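Local coordinates for carbohydrate-binding module family 14 protein (Pseudocercospora fuligena, PDB 4Z4A), which probably binds chitin through a family 14 carbohydrate-binding module and is an ortholog of the fungal effector Avr4, at residues 28-31 with 32-36; 80-84 with 85-89. All coordinates share one frame; numbering follows the deposited sequence.

Interaction 1 (28-31 with 32-36) and interaction 2 (80-84 with 85-89) lie on opposite sides of the chain's centre, their own centres about 20 Å apart and their nearest atoms about 8 Å apart. Each is a local unit joined to the three-stranded sheet 45-48/54-60/68-74: the helix through Y46, the residue leading into it through the C28-C58 disulfide, the hairpin through L45, P47 and Y55. Their chemistry follows their place. The helical turn is a surface contact, built largely from bonds to backbone carbonyls, with I33 as its buried residue. The hairpin is partly buried, and there W81, N82, D83, K86 and D89 add an indole, an amide and charged groups to the strand pairing.

Interaction 1 of 2, residues 28-31 with 32-36; sequences CPAA and DIKTT
A30 and K34, like A31 and T35, are joined by backbone bonds one helical turn apart. K34 N reaches A30 O at 2.9 Å, with an N-H...O angle of 168° and the donor close to the extension of the C=O bond. A31 O is gripped twice, by T35 N at 3.0 Å and by T35 OG1 at 3.0 Å, the two donors coming from opposite faces of the carbonyl plane. The threonine can fold back in this way because OG1 stands beside its own backbone N (chi1 -69°). D32 O is likewise met from opposite faces by T36 N and T36 OG1, the latter at 2.6 Å, though T36 holds a different side-chain torsion.

At the N-cap position, P29 O takes D32 N at 3.2 Å, an i to i+3 bond at the start of the helix. The donor stands above the carbonyl plane, 51° out of it and off the lone pairs.

Apolar side-chain contact comes down to I33 CD1 against C28 CB at 3.9 Å. Two van der Waals approaches to oxygens accompany it: I33 CD1 rests 3.6 Å from P29 O, and P29 CG nears D32 OD2 obliquely.

Helix 30-36 is itself tied to strand 45-48 by D32 OD2 bonding Y46 OH, while the C28-C58 disulfide holds the residue leading into it to strand 54-60; I33 turns to the loops at C38 and Y65, and T36 OG1 to C38 N as the helix ends.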
loop_
_atom_site.group_PDB
_atom_site.type_symbol
_atom_site.label_atom_id
_atom_site.label_comp_id
_atom_site.label_asym_id
_atom_site.label_seq_id
_atom_site.Cartn_x
_atom_site.Cartn_y
_atom_site.Cartn_z
ATOM N N CYS B 28 -12.283 4.001 -10.881
ATOM C CA CYS B 28 -11.740 4.798 -9.776
ATOM C C CYS B 28 -12.484 6.096 -9.601
ATOM O O CYS B 28 -12.742 6.769 -10.569
ATOM C CB CYS B 28 -10.263 5.091 -10.008
ATOM S SG CYS B 28 -9.356 3.551 -9.848
ATOM N N PRO B 29 -12.806 6.476 -8.343
ATOM C CA PRO B 29 -13.433 7.767 -8.184
ATOM C C PRO B 29 -12.401 8.897 -8.350
ATOM O O PRO B 29 -11.436 8.999 -7.596
ATOM C CB PRO B 29 -14.033 7.703 -6.782
ATOM C CG PRO B 29 -13.150 6.736 -6.041
ATOM C CD PRO B 29 -12.811 5.691 -7.088
ATOM N N ALA B 30 -12.637 9.765 -9.338
ATOM C CA ALA B 30 -11.681 10.802 -9.670
ATOM C C ALA B 30 -11.483 11.798 -8.544
ATOM O O ALA B 30 -10.435 12.420 -8.446
ATOM C CB ALA B 30 -12.134 11.559 -10.922
ATOM N N ALA B 31 -12.515 12.013 -7.732
ATOM C CA ALA B 31 -12.421 12.991 -6.681
ATOM C C ALA B 31 -11.259 12.658 -5.752
ATOM O O ALA B 31 -10.559 13.546 -5.281
ATOM C CB ALA B 31 -13.693 13.050 -5.899
ATOM N N ASP B 32 -11.067 11.373 -5.458
ATOM C CA ASP B 32 -10.003 10.998 -4.533
ATOM C C ASP B 32 -8.594 11.239 -5.132
ATOM O O ASP B 32 -7.662 11.660 -4.442
ATOM C CB ASP B 32 -10.118 9.537 -4.125
ATOM C CG ASP B 32 -11.211 9.274 -3.093
ATOM O OD1 ASP B 32 -11.548 10.195 -2.315
ATOM O OD2 ASP B 32 -11.649 8.099 -3.012
ATOM N N ILE B 33 -8.454 10.948 -6.411
ATOM C CA ILE B 33 -7.190 11.170 -7.110
ATOM C C ILE B 33 -6.893 12.644 -7.154
ATOM O O ILE B 33 -5.784 13.061 -6.885
ATOM C CB ILE B 33 -7.250 10.564 -8.512
ATOM C CG1 ILE B 33 -7.302 9.031 -8.367
ATOM C CG2 ILE B 33 -5.998 10.941 -9.321
ATOM C CD1 ILE B 33 -8.297 8.400 -9.277
ATOM N N LYS B 34 -7.887 13.456 -7.502
ATOM C CA LYS B 34 -7.643 14.899 -7.607
ATOM C C LYS B 34 -7.346 15.553 -6.277
ATOM O O LYS B 34 -6.523 16.439 -6.201
ATOM C CB LYS B 34 -8.845 15.623 -8.241
ATOM C CG LYS B 34 -9.166 15.291 -9.683
ATOM C CD LYS B 34 -10.514 15.960 -10.001
ATOM C CE LYS B 34 -10.665 16.395 -11.436
ATOM N NZ LYS B 34 -11.179 15.276 -12.270
ATOM N N THR B 35 -8.027 15.124 -5.221
ATOM C CA THR B 35 -7.943 15.770 -3.949
ATOM C C THR B 35 -6.690 15.370 -3.167
ATOM O O THR B 35 -6.127 16.188 -2.463
ATOM C CB THR B 35 -9.196 15.440 -3.124
ATOM O OG1 THR B 35 -10.318 16.101 -3.724
ATOM C CG2 THR B 35 -9.073 15.944 -1.746
ATOM N N THR B 36 -6.273 14.117 -3.301
ATOM C CA THR B 36 -5.161 13.540 -2.487
ATOM C C THR B 36 -3.908 13.231 -3.286
ATOM O O THR B 36 -2.828 13.118 -2.687
ATOM C CB THR B 36 -5.556 12.196 -1.776
ATOM O OG1 THR B 36 -5.800 11.150 -2.723
ATOM C CG2 THR B 36 -6.776 12.402 -0.864
#

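Interaction 2 of 2, residues 80-84 with 85-89. With EDO (1,2-ethanediol), chain M; EDO (1,2-ethanediol), chain Q; EDO (1,2-ethanediol), chain R.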
loop_
_atom_site.group_PDB
_atom_site.type_symbol
_atom_site.label_atom_id
_atom_site.label_comp_id
_atom_site.label_asym_id
_atom_site.label_seq_id
_atom_site.Cartn_x
_atom_site.Cartn_y
_atom_site.Cartn_z
ATOM N N LEU B 80 -8.307 -10.924 5.819
ATOM C CA LEU B 80 -9.472 -10.306 5.248
ATOM C C LEU B 80 -9.266 -8.792 5.309
ATOM O O LEU B 80 -8.582 -8.279 6.180
ATOM C CB LEU B 80 -10.731 -10.669 6.038
ATOM C CG LEU B 80 -11.095 -12.164 6.082
ATOM C CD1 LEU B 80 -12.395 -12.285 6.833
ATOM C CD2 LEU B 80 -11.122 -12.833 4.705
ATOM N N TRP B 81 -9.947 -8.083 4.422
ATOM C CA TRP B 81 -9.883 -6.612 4.457
ATOM C C TRP B 81 -10.495 -6.008 5.699
ATOM O O TRP B 81 -11.589 -6.416 6.137
ATOM C CB TRP B 81 -10.594 -6.050 3.265
ATOM C CG TRP B 81 -10.370 -4.562 3.074
ATOM C CD1 TRP B 81 -11.318 -3.596 3.101
ATOM C CD2 TRP B 81 -9.123 -3.899 2.798
ATOM N NE1 TRP B 81 -10.759 -2.363 2.857
ATOM C CE2 TRP B 81 -9.412 -2.530 2.631
ATOM C CE3 TRP B 81 -7.803 -4.345 2.596
ATOM C CZ2 TRP B 81 -8.415 -1.587 2.348
ATOM C CZ3 TRP B 81 -6.829 -3.416 2.312
ATOM C CH2 TRP B 81 -7.144 -2.052 2.181
ATOM N N ASN B 82 -9.782 -5.035 6.265
ATOM C CA ASN B 82 -10.240 -4.279 7.431
ATOM C C ASN B 82 -10.209 -2.826 6.959
ATOM O O ASN B 82 -9.151 -2.192 6.960
ATOM C CB ASN B 82 -9.322 -4.468 8.608
ATOM C CG ASN B 82 -9.609 -3.562 9.797
ATOM O OD1 ASN B 82 -10.443 -2.634 9.770
ATOM N ND2 ASN B 82 -8.832 -3.740 10.836
ATOM N N ASP B 83 -11.371 -2.357 6.518
ATOM C CA ASP B 83 -11.454 -0.981 6.000
ATOM C C ASP B 83 -11.251 0.126 7.009
ATOM O O ASP B 83 -10.942 1.280 6.589
ATOM C CB ASP B 83 -12.788 -0.793 5.296
ATOM C CG ASP B 83 -12.727 0.287 4.217
ATOM O OD1 ASP B 83 -11.890 0.240 3.296
ATOM O OD2 ASP B 83 -13.559 1.210 4.335
ATOM N N ASN B 84 -11.398 -0.152 8.291
ATOM C CA ASN B 84 -11.103 0.810 9.357
ATOM C C ASN B 84 -9.650 1.269 9.359
ATOM O O ASN B 84 -9.359 2.439 9.597
ATOM C CB ASN B 84 -11.450 0.262 10.735
ATOM C CG ASN B 84 -12.923 -0.054 10.871
ATOM O OD1 ASN B 84 -13.317 -1.149 11.318
ATOM N ND2 ASN B 84 -13.728 0.834 10.407
ATOM N N LYS B 85 -8.762 0.326 9.080
ATOM C CA LYS B 85 -7.312 0.557 9.075
ATOM C C LYS B 85 -6.740 0.512 7.695
ATOM O O LYS B 85 -5.504 0.666 7.538
ATOM C CB LYS B 85 -6.642 -0.528 9.980
ATOM C CG LYS B 85 -6.778 -0.199 11.438
ATOM C CD LYS B 85 -6.141 -1.221 12.357
ATOM C CE LYS B 85 -6.329 -0.867 13.817
ATOM N NZ LYS B 85 -5.674 -1.869 14.707
ATOM N N LYS B 86 -7.578 0.260 6.689
ATOM C CA LYS B 86 -7.246 0.104 5.239
ATOM C C LYS B 86 -6.082 -0.871 4.997
ATOM O O LYS B 86 -5.047 -0.560 4.357
ATOM C CB LYS B 86 -6.899 1.470 4.630
ATOM C CG LYS B 86 -8.092 2.438 4.703
ATOM C CD LYS B 86 -9.102 2.104 3.627
ATOM C CE LYS B 86 -10.298 3.077 3.645
ATOM N NZ LYS B 86 -11.300 2.757 2.596
ATOM N N TRP B 87 -6.206 -2.026 5.630
ATOM C CA TRP B 87 -5.207 -3.069 5.407
ATOM C C TRP B 87 -5.826 -4.445 5.471
ATOM O O TRP B 87 -6.959 -4.639 5.951
ATOM C CB TRP B 87 -4.044 -2.953 6.407
ATOM C CG TRP B 87 -4.300 -3.167 7.873
ATOM C CD1 TRP B 87 -5.515 -3.484 8.490
ATOM C CD2 TRP B 87 -3.305 -3.222 8.912
ATOM N NE1 TRP B 87 -5.304 -3.650 9.834
ATOM C CE2 TRP B 87 -3.971 -3.513 10.117
ATOM C CE3 TRP B 87 -1.899 -3.035 8.941
ATOM C CZ2 TRP B 87 -3.314 -3.565 11.344
ATOM C CZ3 TRP B 87 -1.227 -3.139 10.201
ATOM C CH2 TRP B 87 -1.951 -3.375 11.372
ATOM N N CYS B 88 -5.039 -5.403 5.014
ATOM C CA CYS B 88 -5.342 -6.849 5.198
ATOM C C CYS B 88 -5.043 -7.227 6.646
ATOM O O CYS B 88 -4.016 -6.863 7.184
ATOM C CB CYS B 88 -4.519 -7.684 4.221
ATOM S SG CYS B 88 -4.916 -7.338 2.504
ATOM N N ASP B 89 -5.953 -7.941 7.303
ATOM C CA ASP B 89 -5.861 -8.101 8.749
ATOM C C ASP B 89 -6.496 -9.463 9.128
ATOM O O ASP B 89 -7.108 -10.146 8.305
ATOM C CB ASP B 89 -6.528 -6.892 9.427
ATOM C CG ASP B 89 -6.184 -6.676 10.913
ATOM O OD1 ASP B 89 -5.376 -7.373 11.553
ATOM O OD2 ASP B 89 -6.675 -5.665 11.472
HETATM C C1 EDO M . -2.935 -3.812 2.080
HETATM O O1 EDO M . -2.796 -4.517 3.317
HETATM C C2 EDO M . -3.107 -2.290 2.268
HETATM O O2 EDO M . -2.017 -1.610 1.609
HETATM C C1 EDO Q . -2.073 0.379 4.067
HETATM O O1 EDO Q . -1.456 1.543 3.501
HETATM C C2 EDO Q . -2.096 0.439 5.586
HETATM O O2 EDO Q . -3.035 1.397 6.034
HETATM C C1 EDO R . -17.025 -0.081 4.147
HETATM O O1 EDO R . -16.427 0.958 4.931
HETATM C C2 EDO R . -16.373 -1.412 4.438
HETATM O O2 EDO R . -17.129 -2.445 3.801
#
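K86 runs back along D83 while its own backbone lies against the indole of W81, and its side chain can be followed atom by atom. CB is 4.1 Å from W81 CZ2. A bend at chi2 (-77°) then turns the chain, which is extended from there on, so that CG passes D83 O at 3.6 Å, and CD and CE lie against both D83 OD1 and the backbone D83 O, K86 CE coming within 3.3 Å of D83 OD1. At the tip, NZ forms a salt bridge with D83 OD1 at 2.7 Å, arriving on the syn side but tilted out of the carboxylate plane; NZ also bonds L45 O. The same OD1 receives W81 NE1 at 2.9 Å, this time on the anti side and near the indole plane. Two donors on different sides probably fix the rotation of the carboxylate and should favour its charged form, while OD2 accepts a hydrogen bond from an ethanediol, probably from the crystallisation liquor.

The frame for this is a beta hairpin, the two-stranded sheet of the chitin-binding module. L80 pairs with D89 and N82 with W87 as antiparallel hydrogen-bonded pairs, flanking the non-hydrogen-bonded pair W81-C88. K86 and W87 both face N82, which makes a G1 beta bulge, and K86 takes the left-handed backbone conformation (phi 49°, psi 49°) that this motif calls for.

On the face carrying N82, W87 and D89, N82 ND2 donates to the anti lone pair of D89 OD2 at 3.0 Å, amide and carboxylate being nearly coplanar. W87 NE1 adds a weak bond to that oxygen. On the other face the W81 ring lies under W87 O, which sits 3.4 Å above its plane toward the rim; C88 SG is at the ring's edge. W81 also stacks with Y55, C88 is disulfide-bonded to C75, and W87 packs on C75 of the second subunit.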